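Local coordinates for protein putative acyl-CoA N-acyltransferase (Klebsiella pneumoniae subsp. pneumoniae, PDB 3LOD) that probably transfers an acyl group, other than an aminoacyl group, from acyl-CoA to an acceptor as a member of the GNAT acetyltransferase family, at residues I67-E72 / R104-H109; K94-L99 / N129-R134. All coordinates share one frame; numbering follows the deposited sequence.

Interaction 1 of 2, residues I67-E72 / R104-H109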
ATOM      1  N   ILE A  67       2.593  -3.073  -4.165  1.00 17.92           N
ATOM      2  CA  ILE A  67       1.910  -2.847  -5.425  1.00 18.70           C
ATOM      3  C   ILE A  67       2.085  -4.099  -6.238  1.00 19.10           C
ATOM      4  O   ILE A  67       3.211  -4.608  -6.380  1.00 20.23           O
ATOM      5  CB  ILE A  67       2.521  -1.666  -6.190  1.00 19.01           C
ATOM      6  CG1 ILE A  67       2.161  -0.369  -5.488  1.00 19.45           C
ATOM      7  CG2 ILE A  67       2.045  -1.654  -7.663  1.00 17.81           C
ATOM      8  CD1 ILE A  67       2.946   0.816  -5.992  1.00 21.64           C
ATOM      9  N   VAL A  68       0.972  -4.589  -6.768  1.00 19.91           N
ATOM     10  CA  VAL A  68       0.960  -5.722  -7.686  1.00 19.23           C
ATOM     11  C   VAL A  68       0.749  -5.166  -9.073  1.00 20.40           C
ATOM     12  O   VAL A  68      -0.298  -4.530  -9.316  1.00 20.80           O
ATOM     13  CB  VAL A  68      -0.220  -6.624  -7.389  1.00 19.00           C
ATOM     14  CG1 VAL A  68      -0.343  -7.757  -8.482  1.00 20.41           C
ATOM     15  CG2 VAL A  68      -0.110  -7.195  -5.972  1.00 16.87           C
ATOM     16  N   LEU A  69       1.732  -5.392  -9.968  1.00 21.22           N
ATOM     17  CA  LEU A  69       1.727  -4.906 -11.360  1.00 21.40           C
ATOM     18  C   LEU A  69       1.169  -5.873 -12.411  1.00 23.12           C
ATOM     19  O   LEU A  69       1.510  -7.050 -12.440  1.00 23.80           O
ATOM     20  CB  LEU A  69       3.135  -4.609 -11.797  1.00 21.13           C
ATOM     21  CG  LEU A  69       4.058  -3.745 -10.984  1.00 19.64           C
ATOM     22  CD1 LEU A  69       5.464  -4.098 -11.447  1.00 21.06           C
ATOM     23  CD2 LEU A  69       3.705  -2.366 -11.374  1.00 17.66           C
ATOM     24  N   SER A  70       0.373  -5.343 -13.338  1.00 24.65           N
ATOM     25  CA  SER A  70      -0.260  -6.131 -14.364  1.00 25.67           C
ATOM     26  C   SER A  70       0.518  -5.914 -15.650  1.00 25.78           C
ATOM     27  O   SER A  70       1.337  -4.990 -15.749  1.00 24.65           O
ATOM     28  CB  SER A  70      -1.679  -5.633 -14.538  1.00 26.49           C
ATOM     29  OG  SER A  70      -1.747  -4.607 -15.537  1.00 30.98           O
ATOM     30  N   GLU A  71       0.265  -6.744 -16.652  1.00 25.74           N
ATOM     31  CA  GLU A  71       1.037  -6.582 -17.873  1.00 25.98           C
ATOM     32  C   GLU A  71       0.542  -5.418 -18.757  1.00 25.13           C
ATOM     33  O   GLU A  71       1.225  -5.039 -19.693  1.00 25.01           O
ATOM     34  CB  GLU A  71       1.249  -7.906 -18.646  1.00 26.38           C
ATOM     35  CG  GLU A  71      -0.007  -8.724 -18.902  1.00 29.13           C
ATOM     36  CD  GLU A  71       0.305 -10.159 -19.352  1.00 31.89           C
ATOM     37  OE1 GLU A  71       0.843 -10.949 -18.533  1.00 32.78           O
ATOM     38  OE2 GLU A  71      -0.003 -10.497 -20.516  1.00 29.80           O
ATOM     39  N   GLU A  72      -0.599  -4.814 -18.438  1.00 24.09           N
ATOM     40  CA  GLU A  72      -0.992  -3.613 -19.188  1.00 23.14           C
ATOM     41  C   GLU A  72      -0.608  -2.270 -18.526  1.00 22.59           C
ATOM     42  O   GLU A  72      -1.150  -1.217 -18.898  1.00 20.64           O
ATOM     43  CB  GLU A  72      -2.477  -3.642 -19.553  1.00 22.98           C
ATOM     44  CG  GLU A  72      -2.850  -4.778 -20.468  1.00 25.15           C
ATOM     45  CD  GLU A  72      -2.012  -4.837 -21.761  1.00 28.86           C
ATOM     46  OE1 GLU A  72      -1.681  -3.757 -22.353  1.00 30.61           O
ATOM     47  OE2 GLU A  72      -1.676  -5.980 -22.182  1.00 30.22           O
ATOM     48  N   ARG A 104       6.614   3.752 -11.143  1.00 22.53           N
ATOM     49  CA  ARG A 104       7.087   4.383 -12.354  1.00 23.48           C
ATOM     50  C   ARG A 104       8.284   3.679 -12.952  1.00 24.68           C
ATOM     51  O   ARG A 104       8.343   3.533 -14.156  1.00 25.75           O
ATOM     52  CB  ARG A 104       7.445   5.835 -12.147  1.00 22.89           C
ATOM     53  CG  ARG A 104       6.267   6.708 -11.986  1.00 22.52           C
ATOM     54  CD  ARG A 104       6.661   8.205 -11.890  1.00 26.95           C
ATOM     55  NE  ARG A 104       5.585   8.872 -11.154  1.00 33.78           N
ATOM     56  CZ  ARG A 104       5.633   9.184  -9.853  1.00 35.04           C
ATOM     57  NH1 ARG A 104       6.751   9.002  -9.152  1.00 32.77           N
ATOM     58  NH2 ARG A 104       4.569   9.722  -9.264  1.00 36.41           N
ATOM     59  N   GLN A 105       9.252   3.239 -12.165  1.00 25.65           N
ATOM     60  CA  GLN A 105      10.459   2.697 -12.805  1.00 27.21           C
ATOM     61  C   GLN A 105      10.125   1.421 -13.545  1.00 26.66           C
ATOM     62  O   GLN A 105      10.922   0.901 -14.305  1.00 25.45           O
ATOM     63  CB  GLN A 105      11.541   2.392 -11.790  1.00 27.93           C
ATOM     64  CG  GLN A 105      12.268   3.614 -11.296  1.00 34.08           C
ATOM     65  CD  GLN A 105      12.753   3.439  -9.831  1.00 41.03           C
ATOM     66  OE1 GLN A 105      13.269   2.370  -9.442  1.00 40.57           O
ATOM     67  NE2 GLN A 105      12.563   4.495  -9.013  1.00 44.09           N
ATOM     68  N   ARG A 106       8.928   0.919 -13.294  1.00 27.20           N
ATOM     69  CA  ARG A 106       8.464  -0.297 -13.920  1.00 27.91           C
ATOM     70  C   ARG A 106       7.406   0.010 -14.996  1.00 27.52           C
ATOM     71  O   ARG A 106       6.658  -0.877 -15.434  1.00 27.93           O
ATOM     72  CB  ARG A 106       7.962  -1.244 -12.829  1.00 29.01           C
ATOM     73  CG  ARG A 106       9.072  -1.593 -11.800  1.00 31.34           C
ATOM     74  CD  ARG A 106      10.029  -2.643 -12.359  1.00 35.35           C
ATOM     75  NE  ARG A 106       9.260  -3.708 -13.005  1.00 39.34           N
ATOM     76  CZ  ARG A 106       8.867  -4.832 -12.396  1.00 43.75           C
ATOM     77  NH1 ARG A 106       9.194  -5.087 -11.107  1.00 42.37           N
ATOM     78  NH2 ARG A 106       8.156  -5.719 -13.091  1.00 44.67           N
ATOM     79  N   ASP A 107       7.392   1.274 -15.436  1.00 26.27           N
ATOM     80  CA  ASP A 107       6.479   1.785 -16.470  1.00 25.61           C
ATOM     81  C   ASP A 107       5.027   1.786 -16.085  1.00 25.51           C
ATOM     82  O   ASP A 107       4.167   1.827 -16.971  1.00 27.07           O
ATOM     83  CB  ASP A 107       6.589   1.004 -17.778  1.00 24.88           C
ATOM     84  CG  ASP A 107       7.939   1.161 -18.444  1.00 23.55           C
ATOM     85  OD1 ASP A 107       8.587   2.191 -18.179  1.00 20.10           O
ATOM     86  OD2 ASP A 107       8.329   0.258 -19.236  1.00 19.05           O
ATOM     87  N   CYS A 108       4.736   1.715 -14.799  1.00 24.20           N
ATOM     88  CA  CYS A 108       3.369   1.615 -14.400  1.00 22.60           C
ATOM     89  C   CYS A 108       2.770   3.002 -14.643  1.00 22.55           C
ATOM     90  O   CYS A 108       3.363   4.010 -14.256  1.00 21.75           O
ATOM     91  CB  CYS A 108       3.290   1.247 -12.924  1.00 22.02           C
ATOM     92  SG  CYS A 108       1.561   1.366 -12.285  1.00 21.89           S
ATOM     93  N   HIS A 109       1.583   3.065 -15.240  1.00 21.36           N
ATOM     94  CA  HIS A 109       1.015   4.342 -15.549  1.00 19.78           C
ATOM     95  C   HIS A 109      -0.199   4.767 -14.696  1.00 19.83           C
ATOM     96  O   HIS A 109      -0.568   5.957 -14.662  1.00 19.38           O
ATOM     97  CB  HIS A 109       0.659   4.321 -17.026  1.00 19.38           C
ATOM     98  CG  HIS A 109      -0.282   3.213 -17.410  1.00 20.53           C
ATOM     99  ND1 HIS A 109      -1.610   3.185 -17.024  1.00 22.84           N
ATOM    100  CD2 HIS A 109      -0.101   2.120 -18.185  1.00 19.84           C
ATOM    101  CE1 HIS A 109      -2.199   2.120 -17.547  1.00 20.14           C
ATOM    102  NE2 HIS A 109      -1.300   1.455 -18.247  1.00 19.41           N
TER
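Leu69 sets a methyl group against the flat of a guanidinium: its CD1 lies over one face of Arg106, off-centre toward the rim, and comes within 3.5 Å of Arg106 NH2. The two side chains cross at about a right angle. Arg106 reaches this position by bending at chi2 and chi3, and Gln47, whose backbone O takes a hydrogen bond from Arg106 NH1, holds the guanidinium from outside the pair. The second branch of Leu69 turns to the buried Cys108, with CD2 packed 4.0 Å from Cys108 CB. Segment 104-109 is the exit of helix 91-104, closed by a Schellman motif with Asp107, at positive phi, as its C-prime residue; Cys108 N bonds back to Ala103 O, and inside that loop Asp107 N returns to Arg104 O at 2.8 Å. In the GNAT fold this turn leads from the helix into strand 110-116, and here it meets the end of strand 61-69. Farther along, His109 NE2 donates to Glu72 O at 2.8 Å. The donor lies in the carbonyl plane, on a lone pair of Glu72 O, though the oxygen sits 20° out of the imidazole plane and the N-H...O angle is 148°. Phe74 meets the His109 ring edge-to-face, and within segment 67-72 Ser70 OG accepts from Glu72 N at 3.1 Å, an ST turn.

Interaction 2 of 2, residues K94-L99 / N129-R134; sequences KLLAAL and NGYQTR
Leu96 does most of the work here, dividing its two methyl groups between Asn129 and Tyr131. Its CG stands anti to the backbone N (chi1 179°), which carries the fork off helix 91-104 toward segment 129-134. CD1 goes to the phenol end of Tyr131, 3.5 Å from Tyr131 OH and 4.0 Å from Tyr131 CE2. It meets the ring obliquely, and the two side chains run past each other in opposite directions, so the leucine lies alongside the outer part of the ring. CD2 takes the other neighbour, resting 3.9 Å from Asn129 CB.

Tyr131 is buried, yet its hydroxyl has a polar partner: Glu100, on the same helix as Leu96, is hydrogen-bonded to Tyr131 OH through its OE2. The same helix thus packs a methyl beside the phenol oxygen and, one turn on, supplies the carboxylate that bonds it. On the Asn129 side, the CB at the base of the side chain is what the leucine methyl packs on.

Between Asn129 and Tyr131 the chain turns sharply. Gly130, at positive phi, is the C-prime residue of the Schellman motif that ends helix 120-128, with Tyr131 N bonded back to Tyr126 O and Gly130 N to Thr127 O. The turn carries the chain into edge strand 132-134, which pairs antiparallel with strand 146-152. Beneath the contact lies the central sheet of the GNAT fold: Met77 of strand 74-82 touches both Leu96 and Tyr131, Leu111 and Leu113 of strand 110-116 pack on the tyrosine, as does Met149 of strand 146-152, and the Tyr126 ring meets it from helix 120-128.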
ATOM      1  N   LYS A  94       5.208   9.387   3.078  1.00 25.20           N
ATOM      2  CA  LYS A  94       6.558   9.077   2.670  1.00 25.42           C
ATOM      3  C   LYS A  94       6.578   7.763   1.905  1.00 24.25           C
ATOM      4  O   LYS A  94       7.136   7.697   0.800  1.00 24.26           O
ATOM      5  CB  LYS A  94       7.483   9.068   3.886  1.00 26.08           C
ATOM      6  CG  LYS A  94       8.935   8.777   3.578  1.00 29.25           C
ATOM      7  CD  LYS A  94       9.923   9.485   4.586  1.00 32.92           C
ATOM      8  CE  LYS A  94      11.401   9.103   4.270  1.00 33.67           C
ATOM      9  NZ  LYS A  94      12.431  10.194   4.419  1.00 34.39           N
ATOM     10  N   LEU A  95       5.893   6.768   2.468  1.00 23.01           N
ATOM     11  CA  LEU A  95       5.768   5.422   1.895  1.00 23.09           C
ATOM     12  C   LEU A  95       5.039   5.408   0.548  1.00 23.80           C
ATOM     13  O   LEU A  95       5.544   4.898  -0.446  1.00 23.53           O
ATOM     14  CB  LEU A  95       5.026   4.485   2.854  1.00 22.11           C
ATOM     15  CG  LEU A  95       4.715   3.050   2.393  1.00 19.73           C
ATOM     16  CD1 LEU A  95       5.985   2.227   2.072  1.00 16.56           C
ATOM     17  CD2 LEU A  95       3.910   2.338   3.484  1.00 20.51           C
ATOM     18  N   LEU A  96       3.831   5.946   0.542  1.00 24.19           N
ATOM     19  CA  LEU A  96       3.080   6.140  -0.692  1.00 24.31           C
ATOM     20  C   LEU A  96       3.945   6.712  -1.831  1.00 24.01           C
ATOM     21  O   LEU A  96       3.972   6.142  -2.934  1.00 25.42           O
ATOM     22  CB  LEU A  96       1.876   7.029  -0.390  1.00 24.26           C
ATOM     23  CG  LEU A  96       0.957   7.373  -1.547  1.00 26.40           C
ATOM     24  CD1 LEU A  96       0.335   6.095  -2.073  1.00 30.70           C
ATOM     25  CD2 LEU A  96      -0.130   8.357  -1.120  1.00 24.42           C
ATOM     26  N   ALA A  97       4.695   7.785  -1.580  1.00 22.96           N
ATOM     27  CA  ALA A  97       5.530   8.381  -2.642  1.00 21.89           C
ATOM     28  C   ALA A  97       6.596   7.415  -3.116  1.00 21.43           C
ATOM     29  O   ALA A  97       7.014   7.438  -4.262  1.00 22.02           O
ATOM     30  CB  ALA A  97       6.174   9.623  -2.157  1.00 20.99           C
ATOM     31  N   ALA A  98       7.042   6.559  -2.209  1.00 21.23           N
ATOM     32  CA  ALA A  98       8.137   5.663  -2.500  1.00 20.04           C
ATOM     33  C   ALA A  98       7.635   4.497  -3.340  1.00 20.18           C
ATOM     34  O   ALA A  98       8.387   3.981  -4.194  1.00 20.92           O
ATOM     35  CB  ALA A  98       8.768   5.183  -1.226  1.00 18.99           C
ATOM     36  N   LEU A  99       6.377   4.081  -3.122  1.00 18.90           N
ATOM     37  CA  LEU A  99       5.779   3.000  -3.901  1.00 18.69           C
ATOM     38  C   LEU A  99       5.469   3.502  -5.320  1.00 19.43           C
ATOM     39  O   LEU A  99       5.655   2.803  -6.324  1.00 18.47           O
ATOM     40  CB  LEU A  99       4.492   2.489  -3.223  1.00 18.78           C
ATOM     41  CG  LEU A  99       4.676   1.650  -1.939  1.00 16.04           C
ATOM     42  CD1 LEU A  99       3.417   1.670  -1.093  1.00 14.23           C
ATOM     43  CD2 LEU A  99       5.023   0.227  -2.283  1.00  5.39           C
ATOM     44  N   ASN A 129      -3.450  12.965  -1.705  1.00 37.55           N
ATOM     45  CA  ASN A 129      -2.386  12.786  -2.714  1.00 36.78           C
ATOM     46  C   ASN A 129      -2.850  12.363  -4.109  1.00 36.22           C
ATOM     47  O   ASN A 129      -2.160  11.634  -4.829  1.00 37.44           O
ATOM     48  CB  ASN A 129      -1.256  11.906  -2.182  1.00 36.28           C
ATOM     49  CG  ASN A 129      -0.694  12.428  -0.866  1.00 36.97           C
ATOM     50  OD1 ASN A 129      -1.037  11.930   0.213  1.00 38.89           O
ATOM     51  ND2 ASN A 129       0.141  13.457  -0.943  1.00 36.47           N
ATOM     52  N   GLY A 130      -4.025  12.829  -4.485  1.00 34.98           N
ATOM     53  CA  GLY A 130      -4.424  12.775  -5.863  1.00 32.49           C
ATOM     54  C   GLY A 130      -5.155  11.548  -6.292  1.00 30.84           C
ATOM     55  O   GLY A 130      -5.463  11.436  -7.458  1.00 31.07           O
ATOM     56  N   TYR A 131      -5.427  10.620  -5.384  1.00 29.80           N
ATOM     57  CA  TYR A 131      -6.272   9.478  -5.744  1.00 29.05           C
ATOM     58  C   TYR A 131      -7.703   9.940  -5.803  1.00 29.28           C
ATOM     59  O   TYR A 131      -8.073  10.798  -5.030  1.00 29.39           O
ATOM     60  CB  TYR A 131      -6.130   8.330  -4.742  1.00 28.84           C
ATOM     61  CG  TYR A 131      -4.803   7.684  -4.882  1.00 27.07           C
ATOM     62  CD1 TYR A 131      -4.645   6.489  -5.597  1.00 27.68           C
ATOM     63  CD2 TYR A 131      -3.671   8.290  -4.354  1.00 27.43           C
ATOM     64  CE1 TYR A 131      -3.341   5.883  -5.772  1.00 24.00           C
ATOM     65  CE2 TYR A 131      -2.391   7.709  -4.513  1.00 26.71           C
ATOM     66  CZ  TYR A 131      -2.244   6.518  -5.230  1.00 25.00           C
ATOM     67  OH  TYR A 131      -0.973   6.018  -5.368  1.00 26.83           O
ATOM     68  N   GLN A 132      -8.500   9.381  -6.709  1.00 29.43           N
ATOM     69  CA  GLN A 132      -9.893   9.776  -6.843  1.00 30.58           C
ATOM     70  C   GLN A 132     -10.790   8.567  -6.845  1.00 30.78           C
ATOM     71  O   GLN A 132     -10.411   7.524  -7.364  1.00 30.50           O
ATOM     72  CB  GLN A 132     -10.106  10.509  -8.149  1.00 31.51           C
ATOM     73  CG  GLN A 132      -9.050  11.534  -8.506  1.00 34.68           C
ATOM     74  CD  GLN A 132      -9.670  12.754  -9.105  1.00 38.15           C
ATOM     75  OE1 GLN A 132      -9.411  13.074 -10.249  1.00 39.09           O
ATOM     76  NE2 GLN A 132     -10.534  13.425  -8.347  1.00 40.95           N
ATOM     77  N   THR A 133     -11.988   8.691  -6.284  1.00 31.16           N
ATOM     78  CA  THR A 133     -12.869   7.531  -6.231  1.00 32.37           C
ATOM     79  C   THR A 133     -13.216   7.072  -7.657  1.00 32.62           C
ATOM     80  O   THR A 133     -13.199   7.867  -8.626  1.00 32.51           O
ATOM     81  CB  THR A 133     -14.164   7.810  -5.421  1.00 32.77           C
ATOM     82  OG1 THR A 133     -14.680   9.077  -5.813  1.00 36.93           O
ATOM     83  CG2 THR A 133     -13.902   7.883  -3.937  1.00 33.14           C
ATOM     84  N   ARG A 134     -13.502   5.785  -7.807  1.00 32.31           N
ATOM     85  CA  ARG A 134     -13.894   5.255  -9.104  1.00 31.81           C
ATOM     86  C   ARG A 134     -14.708   3.980  -8.846  1.00 32.42           C
ATOM     87  O   ARG A 134     -14.914   3.594  -7.697  1.00 32.22           O
ATOM     88  CB  ARG A 134     -12.658   4.960  -9.942  1.00 30.57           C
ATOM     89  CG  ARG A 134     -12.100   3.628  -9.618  1.00 31.32           C
ATOM     90  CD  ARG A 134     -10.810   3.383 -10.260  1.00 30.49           C
ATOM     91  NE  ARG A 134     -11.074   3.199 -11.672  1.00 42.17           N
ATOM     92  CZ  ARG A 134     -11.528   2.072 -12.220  1.00 43.56           C
ATOM     93  NH1 ARG A 134     -11.748   2.029 -13.512  1.00 41.14           N
ATOM     94  NH2 ARG A 134     -11.759   0.989 -11.472  1.00 45.63           N
TER

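Helix 91-104 is common to both interactions: interaction 2 uses its middle, interaction 1 the turn at its C-terminal end. They touch where Ile67 CD1 packs 3.4 Å from Leu99 O, and both reach the same sheet. Interaction 2 is a buried contact made of apolar packing across its two segments, with the tyrosine hydroxyl served by a residue beyond them. Interaction 1 lies at the surface, where a methyl lies over the rim of a guanidinium face and a histidine bonds to a main-chain carbonyl. Each contact includes the end of a helix just before the chain enters a strand.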